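Enone reductase CLA-ER (Lactobacillus plantarum, PDB 4QLY) reduces an enone carbon–carbon double bond in a key step of the gut-bacterial fatty acid saturation pathway, as an FMN-dependent member of the nitroreductase family. Local coordinates at the interface of chains A and B. Sequence-based numbering; all coordinates share one arbitrary frame. Chains: chain A/B, Enone reductase CLA-ER.

Contact 1: the interface of chains A and B. Residues chain A 55, 102-103, 106; chain B 209.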
loop_
_atom_site.group_PDB
_atom_site.type_symbol
_atom_site.label_atom_id
_atom_site.label_comp_id
_atom_site.label_asym_id
_atom_site.label_seq_id
_atom_site.Cartn_x
_atom_site.Cartn_y
_atom_site.Cartn_z
ATOM N N LEU A 55 -11.349 8.493 -2.842
ATOM C CA LEU A 55 -12.380 7.970 -1.959
ATOM C C LEU A 55 -11.893 7.677 -0.543
ATOM O O LEU A 55 -12.712 7.514 0.363
ATOM C CB LEU A 55 -12.991 6.709 -2.554
ATOM C CG LEU A 55 -13.698 6.881 -3.895
ATOM C CD1 LEU A 55 -14.330 5.552 -4.257
ATOM C CD2 LEU A 55 -14.742 7.996 -3.848
ATOM N N VAL A 102 -20.285 7.362 0.837
ATOM C CA VAL A 102 -19.845 8.423 1.740
ATOM C C VAL A 102 -19.463 9.649 0.918
ATOM O O VAL A 102 -19.865 10.777 1.212
ATOM C CB VAL A 102 -18.644 7.988 2.602
ATOM C CG1 VAL A 102 -18.196 9.137 3.513
ATOM C CG2 VAL A 102 -19.002 6.749 3.416
ATOM N N TYR A 103 -18.686 9.407 -0.130
ATOM C CA TYR A 103 -18.236 10.471 -1.022
ATOM C C TYR A 103 -19.432 11.174 -1.642
ATOM O O TYR A 103 -19.518 12.406 -1.630
ATOM C CB TYR A 103 -17.319 9.896 -2.106
ATOM C CG TYR A 103 -16.319 10.886 -2.656
ATOM C CD1 TYR A 103 -15.475 11.595 -1.812
ATOM C CD2 TYR A 103 -16.214 11.106 -4.024
ATOM C CE1 TYR A 103 -14.558 12.500 -2.313
ATOM C CE2 TYR A 103 -15.293 12.008 -4.542
ATOM C CZ TYR A 103 -14.473 12.701 -3.684
ATOM O OH TYR A 103 -13.567 13.596 -4.195
ATOM N N VAL A 106 -21.428 13.466 0.769
ATOM C CA VAL A 106 -20.771 14.754 0.948
ATOM C C VAL A 106 -21.253 15.772 -0.083
ATOM O O VAL A 106 -21.688 16.877 0.277
ATOM C CB VAL A 106 -19.249 14.624 0.848
ATOM C CG1 VAL A 106 -18.596 16.008 0.749
ATOM C CG2 VAL A 106 -18.716 13.857 2.035
ATOM N N TYR B 209 -10.826 14.027 4.051
ATOM C CA TYR B 209 -11.710 14.061 5.215
ATOM C C TYR B 209 -10.923 14.457 6.440
ATOM O O TYR B 209 -9.707 14.228 6.533
ATOM C CB TYR B 209 -12.372 12.700 5.486
ATOM C CG TYR B 209 -13.309 12.228 4.402
ATOM C CD1 TYR B 209 -14.525 12.860 4.190
ATOM C CD2 TYR B 209 -12.980 11.147 3.593
ATOM C CE1 TYR B 209 -15.387 12.425 3.209
ATOM C CE2 TYR B 209 -13.831 10.711 2.601
ATOM C CZ TYR B 209 -15.032 11.352 2.407
ATOM O OH TYR B 209 -15.891 10.912 1.415
HETATM O O HOH W 1 -15.331 8.406 0.501
#

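Contact 2: the interface of chains A and B. Residues chain A 145, 149, 191-192; chain B 146, 149-150.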
loop_
_atom_site.group_PDB
_atom_site.type_symbol
_atom_site.label_atom_id
_atom_site.label_comp_id
_atom_site.label_asym_id
_atom_site.label_seq_id
_atom_site.Cartn_x
_atom_site.Cartn_y
_atom_site.Cartn_z
ATOM N N THR A 145 -8.790 -2.390 -0.370
ATOM C CA THR A 145 -7.553 -3.013 0.119
ATOM C C THR A 145 -6.312 -2.211 -0.281
ATOM O O THR A 145 -5.411 -2.002 0.534
ATOM C CB THR A 145 -7.451 -4.462 -0.392
ATOM O OG1 THR A 145 -8.554 -5.207 0.147
ATOM C CG2 THR A 145 -6.135 -5.108 0.031
ATOM N N SER A 149 -3.782 -0.299 2.233
ATOM C CA SER A 149 -2.364 -0.645 2.212
ATOM C C SER A 149 -1.466 0.578 2.022
ATOM O O SER A 149 -0.453 0.696 2.700
ATOM C CB SER A 149 -2.090 -1.659 1.115
ATOM O OG SER A 149 -2.890 -2.817 1.300
ATOM N N VAL A 191 -7.896 -5.588 6.792
ATOM C CA VAL A 191 -6.707 -5.592 5.959
ATOM C C VAL A 191 -5.439 -5.822 6.768
ATOM O O VAL A 191 -4.773 -6.836 6.581
ATOM C CB VAL A 191 -6.575 -4.296 5.148
ATOM C CG1 VAL A 191 -5.263 -4.297 4.384
ATOM C CG2 VAL A 191 -7.743 -4.174 4.173
ATOM N N MET A 192 -5.091 -4.900 7.658
ATOM C CA MET A 192 -3.898 -5.103 8.477
ATOM C C MET A 192 -3.948 -4.327 9.779
ATOM O O MET A 192 -4.663 -3.312 9.890
ATOM C CB MET A 192 -2.633 -4.707 7.704
ATOM C CG MET A 192 -2.478 -3.216 7.525
ATOM S SD MET A 192 -1.061 -2.729 6.525
ATOM C CE MET A 192 -1.511 -3.323 4.901
ATOM N N ILE B 146 -1.734 -6.295 -1.620
ATOM C CA ILE B 146 -1.227 -5.514 -0.494
ATOM C C ILE B 146 0.250 -5.215 -0.671
ATOM O O ILE B 146 0.692 -4.080 -0.498
ATOM C CB ILE B 146 -1.444 -6.240 0.865
ATOM C CG1 ILE B 146 -2.936 -6.321 1.202
ATOM C CG2 ILE B 146 -0.715 -5.521 1.971
ATOM C CD1 ILE B 146 -3.233 -7.131 2.477
ATOM N N SER B 149 0.792 -2.738 -3.315
ATOM C CA SER B 149 0.332 -1.414 -2.895
ATOM C C SER B 149 1.337 -0.703 -1.987
ATOM O O SER B 149 1.584 0.491 -2.166
ATOM C CB SER B 149 -1.016 -1.529 -2.199
ATOM O OG SER B 149 -1.961 -2.110 -3.072
ATOM N N VAL B 150 1.934 -1.426 -1.038
ATOM C CA VAL B 150 2.875 -0.770 -0.138
ATOM C C VAL B 150 4.164 -0.417 -0.888
ATOM O O VAL B 150 4.754 0.638 -0.643
ATOM C CB VAL B 150 3.186 -1.629 1.151
ATOM C CG1 VAL B 150 1.904 -1.845 1.987
ATOM C CG2 VAL B 150 3.873 -2.965 0.823
#

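Contact 3: the interface of chains A and B. Residues chain A 218-219; chain B 36, 62-63, 65, 67-68, 71.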
loop_
_atom_site.group_PDB
_atom_site.type_symbol
_atom_site.label_atom_id
_atom_site.label_comp_id
_atom_site.label_asym_id
_atom_site.label_seq_id
_atom_site.Cartn_x
_atom_site.Cartn_y
_atom_site.Cartn_z
ATOM N N LEU A 218 9.875 -3.547 -20.807
ATOM C CA LEU A 218 8.951 -3.948 -21.870
ATOM C C LEU A 218 9.604 -3.832 -23.242
ATOM O O LEU A 218 9.518 -4.743 -24.069
ATOM C CB LEU A 218 7.680 -3.099 -21.831
ATOM C CG LEU A 218 6.559 -3.539 -22.773
ATOM C CD1 LEU A 218 6.298 -5.032 -22.606
ATOM C CD2 LEU A 218 5.272 -2.720 -22.508
ATOM N N ALA A 219 10.233 -2.691 -23.483
ATOM C CA ALA A 219 11.124 -2.553 -24.619
ATOM C C ALA A 219 12.388 -1.830 -24.154
ATOM O O ALA A 219 12.867 -0.912 -24.817
ATOM C CB ALA A 219 10.437 -1.804 -25.776
ATOM N N ARG B 36 18.083 4.058 -16.988
ATOM C CA ARG B 36 17.593 2.792 -16.459
ATOM C C ARG B 36 18.305 2.388 -15.175
ATOM O O ARG B 36 17.779 1.598 -14.390
ATOM C CB ARG B 36 17.722 1.696 -17.502
ATOM C CG ARG B 36 16.845 1.957 -18.707
ATOM C CD ARG B 36 16.677 0.724 -19.536
ATOM N NE ARG B 36 15.537 0.855 -20.428
ATOM C CZ ARG B 36 15.354 0.096 -21.496
ATOM N NH1 ARG B 36 14.280 0.286 -22.256
ATOM N NH2 ARG B 36 16.251 -0.847 -21.798
ATOM N N VAL B 62 8.855 -2.119 -16.654
ATOM C CA VAL B 62 9.194 -0.718 -16.886
ATOM C C VAL B 62 8.933 -0.360 -18.352
ATOM O O VAL B 62 9.350 -1.073 -19.267
ATOM C CB VAL B 62 10.655 -0.415 -16.506
ATOM C CG1 VAL B 62 11.011 1.037 -16.798
ATOM C CG2 VAL B 62 10.881 -0.703 -15.022
ATOM N N VAL B 63 8.213 0.733 -18.546
ATOM C CA VAL B 63 7.798 1.210 -19.854
ATOM C C VAL B 63 8.425 2.577 -20.051
ATOM O O VAL B 63 7.948 3.574 -19.485
ATOM C CB VAL B 63 6.264 1.314 -19.948
ATOM C CG1 VAL B 63 5.844 1.851 -21.319
ATOM C CG2 VAL B 63 5.629 -0.050 -19.669
ATOM N N THR B 65 10.139 3.600 -23.309
ATOM C CA THR B 65 10.416 3.952 -24.706
ATOM C C THR B 65 9.092 4.209 -25.433
ATOM O O THR B 65 8.042 3.777 -24.967
ATOM C CB THR B 65 11.213 2.832 -25.440
ATOM O OG1 THR B 65 10.390 1.664 -25.575
ATOM C CG2 THR B 65 12.483 2.475 -24.669
ATOM N N GLU B 67 8.034 2.893 -28.291
ATOM C CA GLU B 67 7.530 1.577 -28.675
ATOM C C GLU B 67 6.820 0.874 -27.532
ATOM O O GLU B 67 5.749 0.287 -27.724
ATOM C CB GLU B 67 8.669 0.673 -29.170
ATOM C CG GLU B 67 8.319 -0.820 -29.106
ATOM C CD GLU B 67 9.516 -1.740 -29.350
ATOM O OE1 GLU B 67 10.674 -1.285 -29.214
ATOM O OE2 GLU B 67 9.291 -2.924 -29.680
ATOM N N ALA B 68 7.429 0.910 -26.348
ATOM C CA ALA B 68 6.846 0.247 -25.195
ATOM C C ALA B 68 5.562 0.968 -24.766
ATOM O O ALA B 68 4.593 0.330 -24.381
ATOM C CB ALA B 68 7.841 0.183 -24.038
ATOM N N LYS B 71 2.566 -0.011 -27.040
ATOM C CA LYS B 71 2.016 -1.323 -26.716
ATOM C C LYS B 71 1.251 -1.304 -25.375
ATOM O O LYS B 71 0.131 -1.816 -25.271
ATOM C CB LYS B 71 3.129 -2.369 -26.688
ATOM C CG LYS B 71 2.748 -3.650 -25.972
ATOM C CD LYS B 71 3.630 -4.818 -26.400
ATOM C CE LYS B 71 4.209 -4.613 -27.800
ATOM N NZ LYS B 71 4.817 -5.867 -28.324
HETATM O O HOH W 2 10.403 -0.082 -21.712
HETATM O O HOH W 3 12.186 0.225 -27.736
#

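Contact 1: the interface of chains A and B
The phenol ring of B:Tyr209 lies against two valines of helix 99-113 of chain A, an example of how nitroreductase-family subunits reach over one another with the chain beyond strand 188-197. A:Val106 meets the ring at its edge and in its plane, with CG2 3.8 Å from CE1. One helical turn earlier, A:Val102 comes instead from above the ring plane at the hydroxyl end, its CG1 4.0 Å from CZ. This methyl stands opposite the backbone N across the CA–CB bond (chi1 179°), which directs it at the phenol, whereas in A:Val106 the branch beside the backbone N does the touching. Beyond the valines, the B:Tyr209 hydroxyl reaches the edge of a second ring: OH lies in the plane of the A:Tyr103 ring, 3.3 Å from CD1, and also 3.4 Å from that residue's CA. Towards the polar rim, the same hydroxyl pairs with a water at 2.7 Å from OH. That water stands 2.8 Å from the backbone O of A:Leu55, linking the tyrosine to a loop of the partner not far in sequence from the FMN-binding A:Ser51. On its own chain, B:Tyr209 directly follows B:Arg208, another FMN-binding residue.

Contact 2: the interface of chains A and B
A:Ser149 and B:Ser149 meet where the two copies of helix 137-161 come together about the two-fold axis, and with no aromatic ring in the patch the flat groups are backbone carbonyls. B:Val150 sets its CG1 methyl 3.5 Å from the carbonyl O of A:Ser149. Another carbonyl, that of A:Thr145, receives a hydrogen bond from A:Ser149 OG at 2.8 Å from its O; the donor stands above the carbonyl plane, 36° out of it. With OG beside the backbone N (chi1 -57°), the serine hydroxyl turns back on the preceding helical turn, a common way for a helix to absorb a polar group within an interface.

Around this bond the contact is aliphatic. B:Ile146 reaches into chain A with its branches spread over several neighbours. A:Ser149 OG touches two of them, lying 3.5 Å from both CG1 and CG2 of B:Ile146. The same CG1 lies 3.6 Å from the CG2 methyl of A:Thr145, the two side chains crossing at about a right angle. The tip, CD1, approaches A:Val191 CG1, and CG2 lies 3.7 Å from A:Met192 CE; both residues belong to strand 188-197, and both run past the isoleucine in the opposite direction. A bend at the end of the methionine chain (chi3 68°) turns its methyl towards that branch. Between the helices, the CB atoms of A:Ser149 and B:Ser149 are only 3.5 Å apart, tighter than ordinary carbon packing.

Contact 3: the interface of chains A and B
A:Leu218 and A:Ala219, the last two residues of chain A, are gripped by chain B, a worked case of a C-terminal tail anchored on a partner subunit. Direct hydrogen bonds hold the tail. The A:Leu218 backbone N donates nearly straight (166° at H) to B:Val62 O at 3.0 Å. B:Arg36, its chain extended from CG to NE, brings NH1 to 3.2 Å from A:Ala219 O. The oxygen lies at the edge of the guanidinium, in its plane, while NH1 approaches from the side of the C–O bond (91° at the oxygen). The arginine's charge would probably favour the negative chain terminus. Within chain B, B:Thr65 OG1 caps helix 66-72 by accepting a hydrogen bond from B:Ala68 N at 3.2 Å.

Water-mediated bridges add to these. One joins A:Ala219 N to B:Val62 O, giving that carbonyl a second partner. Another links A:Ala219 O with B:Thr65 OG1 and B:Glu67 OE1, the latter 2.6 Å from the water.

Apolar contacts fill in between. A:Ala219 CB lies 3.7 Å from B:Ala68 CB and also faces the carboxylate end of B:Glu67. The A:Leu218 and B:Val63 side chains lie side by side, pointing the same way, with A:Leu218 CD2 3.9 Å from B:Val63 CG2 and the carbonyl of B:Ala68 also near.

In the fold, the tail follows strand 215-217 of chain A and lies among strand 58-63, helix 66-72 and the start of helix 36-46 of chain B.

The centres of the C-alpha atoms lie about 20 Å apart for contacts 1 and 2, about 27 Å for contacts 2 and 3 and about 37 Å for contacts 1 and 3, so the interface extends well beyond its helical middle. Contact 2 joins the long helices 137-161 near the two-fold axis. Contacts 1 and 3 both use the chain beyond strand 188-197, seen from opposite copies: B:Tyr209 in one, A:Leu218 and A:Ala219 in the other. Each subunit therefore embraces its partner with this extension, and symmetry repeats every contact. Such an intertwined dimer fits the nitroreductase family and is probably the functional form.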